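Local coordinates for protein Exo beta-1,2-glucooligosaccharide sophorohydrolase (non-reducing end) (Parabacteroides distasonis ATCC 8503, PDB 5Z06) that hydrolyses linear beta-1,2-glucan and beta-1,2-glucooligosaccharides of four or more glucose units, releasing sophorose from the non-reducing end as an exo-acting glycoside hydrolase, at residues Q90-E95 with T171-D176; H38-A43 with L54-V59; A101-A106 with L118-Y123. All coordinates share one frame; numbering follows the deposited sequence.

Interaction 1: Q90-E95 with T171-D176; sequences QVRLRE and TIYLDD. With CA (calcium ion), chain C.
Arg92 and Tyr173 face each other as a hydrogen-bonded pair of an antiparallel beta sheet, in which strands 86-93 and 169-180 run as neighbours; the axes of their segments 90-93 and 171-176 run 162° apart. Two backbone hydrogen bonds join this pair, Tyr173 N to Arg92 O at 2.7 Å and Arg92 N to Tyr173 O. Gln90 and Asp175 form the next such pair, and Arg94 N continues the pattern to Thr171 O. Val91 and Leu174 lie side by side on the other face, as do Leu93 and Ile172, where Leu93 CG meets Ile172 CG2 at 3.8 Å.

The side chain of Arg94 can be followed outward. Its CB rests 3.3 Å from Thr171 O, and CG stands anti to the backbone N (chi1 -165°), starting an extended chain. CD then touches both Thr171 CB and Tyr173 OH, 3.6 Å from the hydroxyl oxygen. NE lies 4.0 Å from Tyr173 OH, which sits at the edge of the guanidinium and in its plane. At the tip, NH1 forms a salt bridge with Glu95 OE2. A water also joins Glu95 N to Thr171 O.

At the other end, Asp175 holds the calcium ion with both carboxylate oxygens, alongside Glu12, Asn13, Thr49 and Asn52; its OD1 lies 2.5 Å from the metal and also accepts Asp176 N from above the carboxylate plane.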
loop_
_atom_site.group_PDB
_atom_site.type_symbol
_atom_site.label_atom_id
_atom_site.label_comp_id
_atom_site.label_asym_id
_atom_site.label_seq_id
_atom_site.Cartn_x
_atom_site.Cartn_y
_atom_site.Cartn_z
ATOM N N GLN A 90 27.214 -3.560 2.680
ATOM C CA GLN A 90 28.047 -4.239 1.719
ATOM C C GLN A 90 28.692 -3.109 0.928
ATOM O O GLN A 90 27.990 -2.204 0.466
ATOM C CB GLN A 90 27.211 -5.143 0.831
ATOM C CG GLN A 90 26.647 -6.351 1.558
ATOM C CD GLN A 90 27.640 -7.479 1.740
ATOM O OE1 GLN A 90 28.762 -7.446 1.231
ATOM N NE2 GLN A 90 27.220 -8.501 2.456
ATOM N N VAL A 91 30.024 -3.151 0.806
ATOM C CA VAL A 91 30.803 -2.079 0.191
ATOM C C VAL A 91 31.664 -2.706 -0.887
ATOM O O VAL A 91 32.323 -3.714 -0.668
ATOM C CB VAL A 91 31.672 -1.346 1.213
ATOM C CG1 VAL A 91 32.344 -0.119 0.611
ATOM C CG2 VAL A 91 30.827 -0.902 2.386
ATOM N N ARG A 92 31.632 -2.113 -2.068
ATOM C CA ARG A 92 32.410 -2.598 -3.181
ATOM C C ARG A 92 33.142 -1.413 -3.783
ATOM O O ARG A 92 32.557 -0.353 -3.998
ATOM C CB ARG A 92 31.502 -3.243 -4.205
ATOM C CG ARG A 92 32.206 -3.803 -5.425
ATOM C CD ARG A 92 31.207 -3.967 -6.542
ATOM N NE ARG A 92 31.782 -4.540 -7.747
ATOM C CZ ARG A 92 31.768 -5.827 -8.072
ATOM N NH1 ARG A 92 31.232 -6.738 -7.265
ATOM N NH2 ARG A 92 32.305 -6.199 -9.224
ATOM N N LEU A 93 34.430 -1.600 -4.035
ATOM C CA LEU A 93 35.254 -0.556 -4.600
ATOM C C LEU A 93 35.423 -0.887 -6.064
ATOM O O LEU A 93 35.710 -2.028 -6.423
ATOM C CB LEU A 93 36.587 -0.513 -3.894
ATOM C CG LEU A 93 36.609 0.228 -2.566
ATOM C CD1 LEU A 93 35.556 -0.243 -1.571
ATOM C CD2 LEU A 93 37.997 0.034 -1.994
ATOM N N ARG A 94 35.192 0.094 -6.923
ATOM C CA ARG A 94 35.379 -0.134 -8.341
ATOM C C ARG A 94 36.864 -0.318 -8.666
ATOM O O ARG A 94 37.201 -1.194 -9.453
ATOM C CB ARG A 94 34.800 1.007 -9.151
ATOM C CG ARG A 94 34.635 0.677 -10.612
ATOM C CD ARG A 94 33.902 1.801 -11.306
ATOM N NE ARG A 94 33.731 1.509 -12.722
ATOM C CZ ARG A 94 34.611 1.800 -13.678
ATOM N NH1 ARG A 94 35.779 2.407 -13.410
ATOM N NH2 ARG A 94 34.323 1.469 -14.930
ATOM N N GLU A 95 37.717 0.515 -8.065
ATOM C CA GLU A 95 39.181 0.471 -8.249
ATOM C C GLU A 95 39.881 0.317 -6.911
ATOM O O GLU A 95 39.311 0.628 -5.858
ATOM C CB GLU A 95 39.723 1.764 -8.878
ATOM C CG GLU A 95 38.939 2.343 -10.045
ATOM C CD GLU A 95 38.993 1.513 -11.315
ATOM O OE1 GLU A 95 39.640 0.434 -11.344
ATOM O OE2 GLU A 95 38.353 1.952 -12.297
ATOM N N THR A 171 34.739 5.471 -7.259
ATOM C CA THR A 171 33.399 4.968 -7.310
ATOM C C THR A 171 33.406 3.813 -6.348
ATOM O O THR A 171 34.165 2.848 -6.531
ATOM C CB THR A 171 33.028 4.461 -8.699
ATOM O OG1 THR A 171 32.838 5.575 -9.558
ATOM C CG2 THR A 171 31.743 3.654 -8.661
ATOM N N ILE A 172 32.569 3.915 -5.323
ATOM C CA ILE A 172 32.250 2.748 -4.516
ATOM C C ILE A 172 30.747 2.491 -4.617
ATOM O O ILE A 172 29.957 3.403 -4.877
ATOM C CB ILE A 172 32.757 2.879 -3.058
ATOM C CG1 ILE A 172 31.974 3.934 -2.285
ATOM C CG2 ILE A 172 34.261 3.188 -3.073
ATOM C CD1 ILE A 172 32.411 4.120 -0.852
ATOM N N TYR A 173 30.373 1.239 -4.430
ATOM C CA TYR A 173 29.002 0.858 -4.383
ATOM C C TYR A 173 28.643 0.450 -2.969
ATOM O O TYR A 173 29.416 -0.216 -2.293
ATOM C CB TYR A 173 28.745 -0.271 -5.349
ATOM C CG TYR A 173 29.189 0.061 -6.735
ATOM C CD1 TYR A 173 28.350 0.738 -7.608
ATOM C CD2 TYR A 173 30.463 -0.281 -7.179
ATOM C CE1 TYR A 173 28.758 1.041 -8.899
ATOM C CE2 TYR A 173 30.875 0.020 -8.467
ATOM C CZ TYR A 173 30.020 0.675 -9.318
ATOM O OH TYR A 173 30.423 0.989 -10.581
ATOM N N LEU A 174 27.463 0.879 -2.536
ATOM C CA LEU A 174 26.942 0.584 -1.213
ATOM C C LEU A 174 25.633 -0.146 -1.411
ATOM O O LEU A 174 24.770 0.296 -2.172
ATOM C CB LEU A 174 26.706 1.858 -0.433
ATOM C CG LEU A 174 27.876 2.838 -0.451
ATOM C CD1 LEU A 174 27.439 4.095 0.281
ATOM C CD2 LEU A 174 29.122 2.244 0.194
ATOM N N ASP A 175 25.517 -1.279 -0.743
ATOM C CA ASP A 175 24.327 -2.066 -0.749
ATOM C C ASP A 175 24.044 -2.576 0.673
ATOM O O ASP A 175 24.928 -2.601 1.535
ATOM C CB ASP A 175 24.508 -3.234 -1.725
ATOM C CG ASP A 175 23.207 -3.738 -2.273
ATOM O OD1 ASP A 175 22.154 -3.164 -1.954
ATOM O OD2 ASP A 175 23.212 -4.719 -3.035
ATOM N N ASP A 176 22.800 -2.961 0.903
ATOM C CA ASP A 176 22.383 -3.619 2.134
ATOM C C ASP A 176 22.803 -2.888 3.393
ATOM O O ASP A 176 23.380 -3.466 4.317
ATOM C CB ASP A 176 22.845 -5.044 2.091
ATOM C CG ASP A 176 22.391 -5.711 0.840
ATOM O OD1 ASP A 176 21.185 -5.604 0.537
ATOM O OD2 ASP A 176 23.230 -6.279 0.132
HETATM CA CA CA C . 20.646 -4.507 -3.359
HETATM O O HOH W 1 37.159 2.741 -5.948
#

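Interaction 2: H38-A43 with L54-V59; sequences HHLPVA and LELTYV
Pro41 and Glu55 join the backbones of a beta hairpin through a nearly straight hydrogen bond, Glu55 N to Pro41 O at 2.9 Å, with 177° at the hydrogen. Next to it, Val42 and Leu54 form an antiparallel non-hydrogen-bonded pair.

Side chains extend the contact beyond this short pairing. Glu55 CG is anti to the backbone N (chi1 -166°), and the extended chain beyond it crosses Pro41, bringing OE1 to 3.5 Å from Pro41 CB. The buried carboxylate is gripped at both oxygens: OE1 makes a salt bridge with Lys34, while OE2 accepts Thr57 OG1 on its anti side at 2.5 Å. The nearby lysine charge would be expected to favour the ionised form of Glu55. Leu40 packs on Leu54 and Leu56, crossing Leu54 at about a right angle; its CD2 meets Leu56 CD1 at 3.8 Å and Glu55 O at 3.5 Å.

Strand 65-71 lies against this leucine cluster, with Ile70 touching Leu40 and Leu54, and Ser68 touching Leu40 and Leu56. Within its own sheet, strand 53-59 has strand 42-43 as one neighbour and strand 169-180 as another, the latter placing Tyr173 against Glu55.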
loop_
_atom_site.group_PDB
_atom_site.type_symbol
_atom_site.label_atom_id
_atom_site.label_comp_id
_atom_site.label_asym_id
_atom_site.label_seq_id
_atom_site.Cartn_x
_atom_site.Cartn_y
_atom_site.Cartn_z
ATOM N N HIS A 38 20.257 15.568 -6.856
ATOM C CA HIS A 38 20.755 15.432 -5.504
ATOM C C HIS A 38 20.362 14.143 -4.834
ATOM O O HIS A 38 20.285 14.090 -3.615
ATOM C CB HIS A 38 20.395 16.665 -4.661
ATOM C CG HIS A 38 20.865 17.936 -5.281
ATOM N ND1 HIS A 38 22.208 18.221 -5.443
ATOM C CD2 HIS A 38 20.190 18.963 -5.841
ATOM C CE1 HIS A 38 22.337 19.398 -6.031
ATOM N NE2 HIS A 38 21.128 19.868 -6.289
ATOM N N HIS A 39 20.167 13.100 -5.639
ATOM C CA HIS A 39 19.938 11.758 -5.153
ATOM C C HIS A 39 21.110 10.957 -5.669
ATOM O O HIS A 39 21.709 11.296 -6.700
ATOM C CB HIS A 39 18.649 11.155 -5.697
ATOM C CG HIS A 39 17.403 11.874 -5.273
ATOM N ND1 HIS A 39 17.003 11.974 -3.958
ATOM C CD2 HIS A 39 16.446 12.497 -6.001
ATOM C CE1 HIS A 39 15.871 12.653 -3.893
ATOM N NE2 HIS A 39 15.511 12.981 -5.119
ATOM N N LEU A 40 21.415 9.892 -4.948
ATOM C CA LEU A 40 22.453 8.979 -5.314
ATOM C C LEU A 40 22.020 8.188 -6.508
ATOM O O LEU A 40 20.842 7.873 -6.620
ATOM C CB LEU A 40 22.762 8.017 -4.178
ATOM C CG LEU A 40 23.599 8.628 -3.079
ATOM C CD1 LEU A 40 23.741 7.627 -1.948
ATOM C CD2 LEU A 40 24.975 9.019 -3.606
ATOM N N PRO A 41 22.965 7.862 -7.406
ATOM C CA PRO A 41 22.599 6.985 -8.504
ATOM C C PRO A 41 22.382 5.579 -8.031
ATOM O O PRO A 41 22.954 5.156 -7.029
ATOM C CB PRO A 41 23.802 7.064 -9.453
ATOM C CG PRO A 41 24.525 8.292 -9.058
ATOM C CD PRO A 41 24.314 8.406 -7.579
ATOM N N VAL A 42 21.545 4.861 -8.748
ATOM C CA VAL A 42 21.312 3.469 -8.477
ATOM C C VAL A 42 22.093 2.719 -9.526
ATOM O O VAL A 42 21.830 2.858 -10.718
ATOM C CB VAL A 42 19.829 3.120 -8.594
ATOM C CG1 VAL A 42 19.619 1.617 -8.505
ATOM C CG2 VAL A 42 19.062 3.808 -7.483
ATOM N N ALA A 43 23.030 1.905 -9.081
ATOM C CA ALA A 43 23.766 1.050 -9.983
ATOM C C ALA A 43 22.995 -0.250 -10.128
ATOM O O ALA A 43 22.821 -0.993 -9.141
ATOM C CB ALA A 43 25.143 0.777 -9.436
ATOM N N LEU A 54 23.630 1.307 -4.468
ATOM C CA LEU A 54 23.805 2.724 -4.573
ATOM C C LEU A 54 25.217 3.021 -5.010
ATOM O O LEU A 54 26.183 2.427 -4.502
ATOM C CB LEU A 54 23.510 3.400 -3.241
ATOM C CG LEU A 54 22.056 3.302 -2.791
ATOM C CD1 LEU A 54 21.920 3.889 -1.406
ATOM C CD2 LEU A 54 21.166 4.075 -3.738
ATOM N N GLU A 55 25.325 3.950 -5.953
ATOM C CA GLU A 55 26.599 4.338 -6.490
ATOM C C GLU A 55 27.059 5.546 -5.729
ATOM O O GLU A 55 26.358 6.541 -5.641
ATOM C CB GLU A 55 26.503 4.681 -7.972
ATOM C CG GLU A 55 27.872 4.759 -8.627
ATOM C CD GLU A 55 27.873 5.484 -9.949
ATOM O OE1 GLU A 55 26.809 5.560 -10.586
ATOM O OE2 GLU A 55 28.947 5.999 -10.343
ATOM N N LEU A 56 28.261 5.452 -5.191
ATOM C CA LEU A 56 28.849 6.563 -4.501
ATOM C C LEU A 56 30.119 6.938 -5.262
ATOM O O LEU A 56 31.190 6.376 -5.020
ATOM C CB LEU A 56 29.111 6.185 -3.038
ATOM C CG LEU A 56 29.414 7.396 -2.164
ATOM C CD1 LEU A 56 28.125 8.106 -1.786
ATOM C CD2 LEU A 56 30.179 6.997 -0.909
ATOM N N THR A 57 29.975 7.855 -6.212
ATOM C CA THR A 57 31.099 8.294 -7.044
ATOM C C THR A 57 31.376 9.721 -6.671
ATOM O O THR A 57 30.491 10.583 -6.749
ATOM C CB THR A 57 30.834 8.112 -8.540
ATOM O OG1 THR A 57 30.839 6.713 -8.821
ATOM C CG2 THR A 57 31.901 8.792 -9.411
ATOM N N TYR A 58 32.605 9.957 -6.226
ATOM C CA TYR A 58 32.969 11.242 -5.664
ATOM C C TYR A 58 34.398 11.643 -5.952
ATOM O O TYR A 58 35.249 10.811 -6.243
ATOM C CB TYR A 58 32.742 11.240 -4.145
ATOM C CG TYR A 58 33.556 10.199 -3.422
ATOM C CD1 TYR A 58 33.083 8.887 -3.287
ATOM C CD2 TYR A 58 34.826 10.507 -2.906
ATOM C CE1 TYR A 58 33.830 7.918 -2.625
ATOM C CE2 TYR A 58 35.596 9.538 -2.243
ATOM C CZ TYR A 58 35.103 8.250 -2.117
ATOM O OH TYR A 58 35.847 7.282 -1.484
ATOM N N VAL A 59 34.623 12.948 -5.829
ATOM C CA VAL A 59 35.931 13.561 -5.809
ATOM C C VAL A 59 35.994 14.383 -4.530
ATOM O O VAL A 59 35.228 15.324 -4.336
ATOM C CB VAL A 59 36.158 14.468 -7.033
ATOM C CG1 VAL A 59 37.544 15.103 -6.986
ATOM C CG2 VAL A 59 36.001 13.662 -8.320
#

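Interaction 3: A101-A106 with L118-Y123; sequences ALPNIA and LNLRNY
Ile105 and Leu118 exchange two backbone hydrogen bonds as an antiparallel pair, Leu118 N to Ile105 O at 2.7 Å and Ile105 N to Leu118 O at 2.8 Å, and Leu120 N adds a third to Pro103 O.

On one face of the sheet, Asn104 and Asn119 lie side by side, their amide planes 53° apart. Asn119 ND2 donates to Asn104 OD1 at 2.7 Å; the acceptor lies near the amide plane of Asn119, whereas the donor sits 42° above the carbonyl plane of Asn104. An alanine in place of Asn104 would probably leave Asn119 ND2 without this acceptor and its amide freer to turn.

Ile105 points to the other face, with CG2 set between the backbone N and the carbonyl carbon and 3.3 Å from Leu118 O. Leu120 CB approaches Pro103 O at 3.1 Å, and its CD2 reaches Pro103 CD at 4.0 Å. Leu102 CD1 touches the backbone of Arg121, whose N donates to a water that is linked weakly to Leu102 O.

Ile105 and Leu120 both touch Met89 of strand 86-93. The contact is a beta hairpin at the border of a five-stranded antiparallel sheet, its outermost strand 118-119 running straight into a 3-10 turn at 120-122.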
loop_
_atom_site.group_PDB
_atom_site.type_symbol
_atom_site.label_atom_id
_atom_site.label_comp_id
_atom_site.label_asym_id
_atom_site.label_seq_id
_atom_site.Cartn_x
_atom_site.Cartn_y
_atom_site.Cartn_z
ATOM N N ALA A 101 41.001 7.492 1.545
ATOM C CA ALA A 101 40.178 8.304 0.637
ATOM C C ALA A 101 38.705 7.875 0.675
ATOM O O ALA A 101 37.829 8.632 0.238
ATOM C CB ALA A 101 40.708 8.211 -0.783
ATOM N N LEU A 102 38.456 6.671 1.203
ATOM C CA LEU A 102 37.110 6.190 1.511
ATOM C C LEU A 102 36.376 7.171 2.398
ATOM O O LEU A 102 37.019 7.963 3.104
ATOM C CB LEU A 102 37.128 4.843 2.221
ATOM C CG LEU A 102 37.596 3.623 1.448
ATOM C CD1 LEU A 102 37.785 2.490 2.438
ATOM C CD2 LEU A 102 36.578 3.254 0.377
ATOM N N PRO A 103 35.028 7.120 2.372
ATOM C CA PRO A 103 34.283 8.143 3.088
ATOM C C PRO A 103 34.347 8.024 4.610
ATOM O O PRO A 103 34.639 6.967 5.153
ATOM C CB PRO A 103 32.848 7.944 2.586
ATOM C CG PRO A 103 32.972 7.141 1.338
ATOM C CD PRO A 103 34.131 6.258 1.580
ATOM N N ASN A 104 34.121 9.141 5.273
ATOM C CA ASN A 104 33.734 9.121 6.661
ATOM C C ASN A 104 32.226 8.893 6.710
ATOM O O ASN A 104 31.489 9.269 5.796
ATOM C CB ASN A 104 34.096 10.424 7.374
ATOM C CG ASN A 104 35.604 10.661 7.450
ATOM O OD1 ASN A 104 36.410 9.733 7.332
ATOM N ND2 ASN A 104 35.983 11.914 7.633
ATOM N N ILE A 105 31.790 8.271 7.793
ATOM C CA ILE A 105 30.443 7.789 7.909
ATOM C C ILE A 105 29.928 8.097 9.295
ATOM O O ILE A 105 30.649 7.960 10.272
ATOM C CB ILE A 105 30.333 6.281 7.579
ATOM C CG1 ILE A 105 28.907 5.784 7.798
ATOM C CG2 ILE A 105 31.307 5.445 8.392
ATOM C CD1 ILE A 105 28.652 4.467 7.090
ATOM N N ALA A 106 28.664 8.488 9.337
ATOM C CA ALA A 106 27.981 8.938 10.516
ATOM C C ALA A 106 26.519 8.576 10.362
ATOM O O ALA A 106 26.090 8.028 9.334
ATOM C CB ALA A 106 28.132 10.436 10.683
ATOM N N LEU A 118 33.032 8.284 11.548
ATOM C CA LEU A 118 34.049 7.276 11.631
ATOM C C LEU A 118 34.634 7.122 10.248
ATOM O O LEU A 118 33.931 7.308 9.267
ATOM C CB LEU A 118 33.430 5.961 12.070
ATOM C CG LEU A 118 32.722 5.996 13.422
ATOM C CD1 LEU A 118 31.932 4.711 13.591
ATOM C CD2 LEU A 118 33.739 6.191 14.548
ATOM N N ASN A 119 35.920 6.780 10.182
ATOM C CA ASN A 119 36.587 6.498 8.930
ATOM C C ASN A 119 36.133 5.117 8.532
ATOM O O ASN A 119 36.235 4.171 9.309
ATOM C CB ASN A 119 38.119 6.504 9.074
ATOM C CG ASN A 119 38.657 7.784 9.687
ATOM O OD1 ASN A 119 39.382 7.749 10.682
ATOM N ND2 ASN A 119 38.305 8.911 9.109
ATOM N N LEU A 120 35.645 4.994 7.307
ATOM C CA LEU A 120 35.119 3.728 6.835
ATOM C C LEU A 120 36.201 2.666 6.655
ATOM O O LEU A 120 35.901 1.465 6.714
ATOM C CB LEU A 120 34.319 3.937 5.539
ATOM C CG LEU A 120 33.535 2.753 4.956
ATOM C CD1 LEU A 120 32.619 2.112 5.986
ATOM C CD2 LEU A 120 32.729 3.205 3.747
ATOM N N ARG A 121 37.447 3.115 6.450
ATOM C CA ARG A 121 38.633 2.242 6.349
ATOM C C ARG A 121 38.823 1.319 7.555
ATOM O O ARG A 121 39.296 0.183 7.414
ATOM C CB ARG A 121 39.909 3.086 6.171
ATOM C CG ARG A 121 40.397 3.816 7.430
ATOM C CD ARG A 121 41.695 4.573 7.211
ATOM N NE ARG A 121 42.727 3.684 6.682
ATOM C CZ ARG A 121 43.969 4.054 6.376
ATOM N NH1 ARG A 121 44.383 5.305 6.570
ATOM N NH2 ARG A 121 44.808 3.149 5.887
ATOM N N ASN A 122 38.443 1.817 8.731
ATOM C CA ASN A 122 38.567 1.068 9.983
ATOM C C ASN A 122 37.690 -0.160 10.099
ATOM O O ASN A 122 37.890 -0.942 11.021
ATOM C CB ASN A 122 38.269 1.986 11.161
ATOM C CG ASN A 122 39.246 3.113 11.252
ATOM O OD1 ASN A 122 40.358 2.999 10.780
ATOM N ND2 ASN A 122 38.834 4.208 11.832
ATOM N N TYR A 123 36.714 -0.311 9.199
ATOM C CA TYR A 123 35.794 -1.453 9.197
ATOM C C TYR A 123 35.846 -2.256 7.918
ATOM O O TYR A 123 34.972 -3.092 7.666
ATOM C CB TYR A 123 34.381 -0.950 9.417
ATOM C CG TYR A 123 34.303 -0.090 10.620
ATOM C CD1 TYR A 123 34.230 -0.655 11.880
ATOM C CD2 TYR A 123 34.388 1.284 10.518
ATOM C CE1 TYR A 123 34.191 0.135 13.013
ATOM C CE2 TYR A 123 34.347 2.089 11.643
ATOM C CZ TYR A 123 34.251 1.503 12.885
ATOM O OH TYR A 123 34.201 2.289 13.995
HETATM O O HOH W 2 37.981 5.922 5.525
#

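Interactions 1 and 2 share one sheet, since strands 53-59 and 169-180 are neighbours in it, and their centres are about 10 Å apart. Leu56 N lies 2.7 Å from Ile172 O, and Tyr173 CE1 packs 3.7 Å from Ala43 CB. Interaction 3 belongs to the second sheet, which faces the first: Pro103 CD meets Ile172 CD1 at 3.7 Å, and Pro103 CG meets Leu56 CD2 at 3.6 Å, so this proline touches both other contacts. Tyr58 OH also reaches Ala101 O, at 3.0 Å. The calcium ion is bound directly at interaction 1 and lies about 8 Å from the side chain of Leu54 in interaction 2.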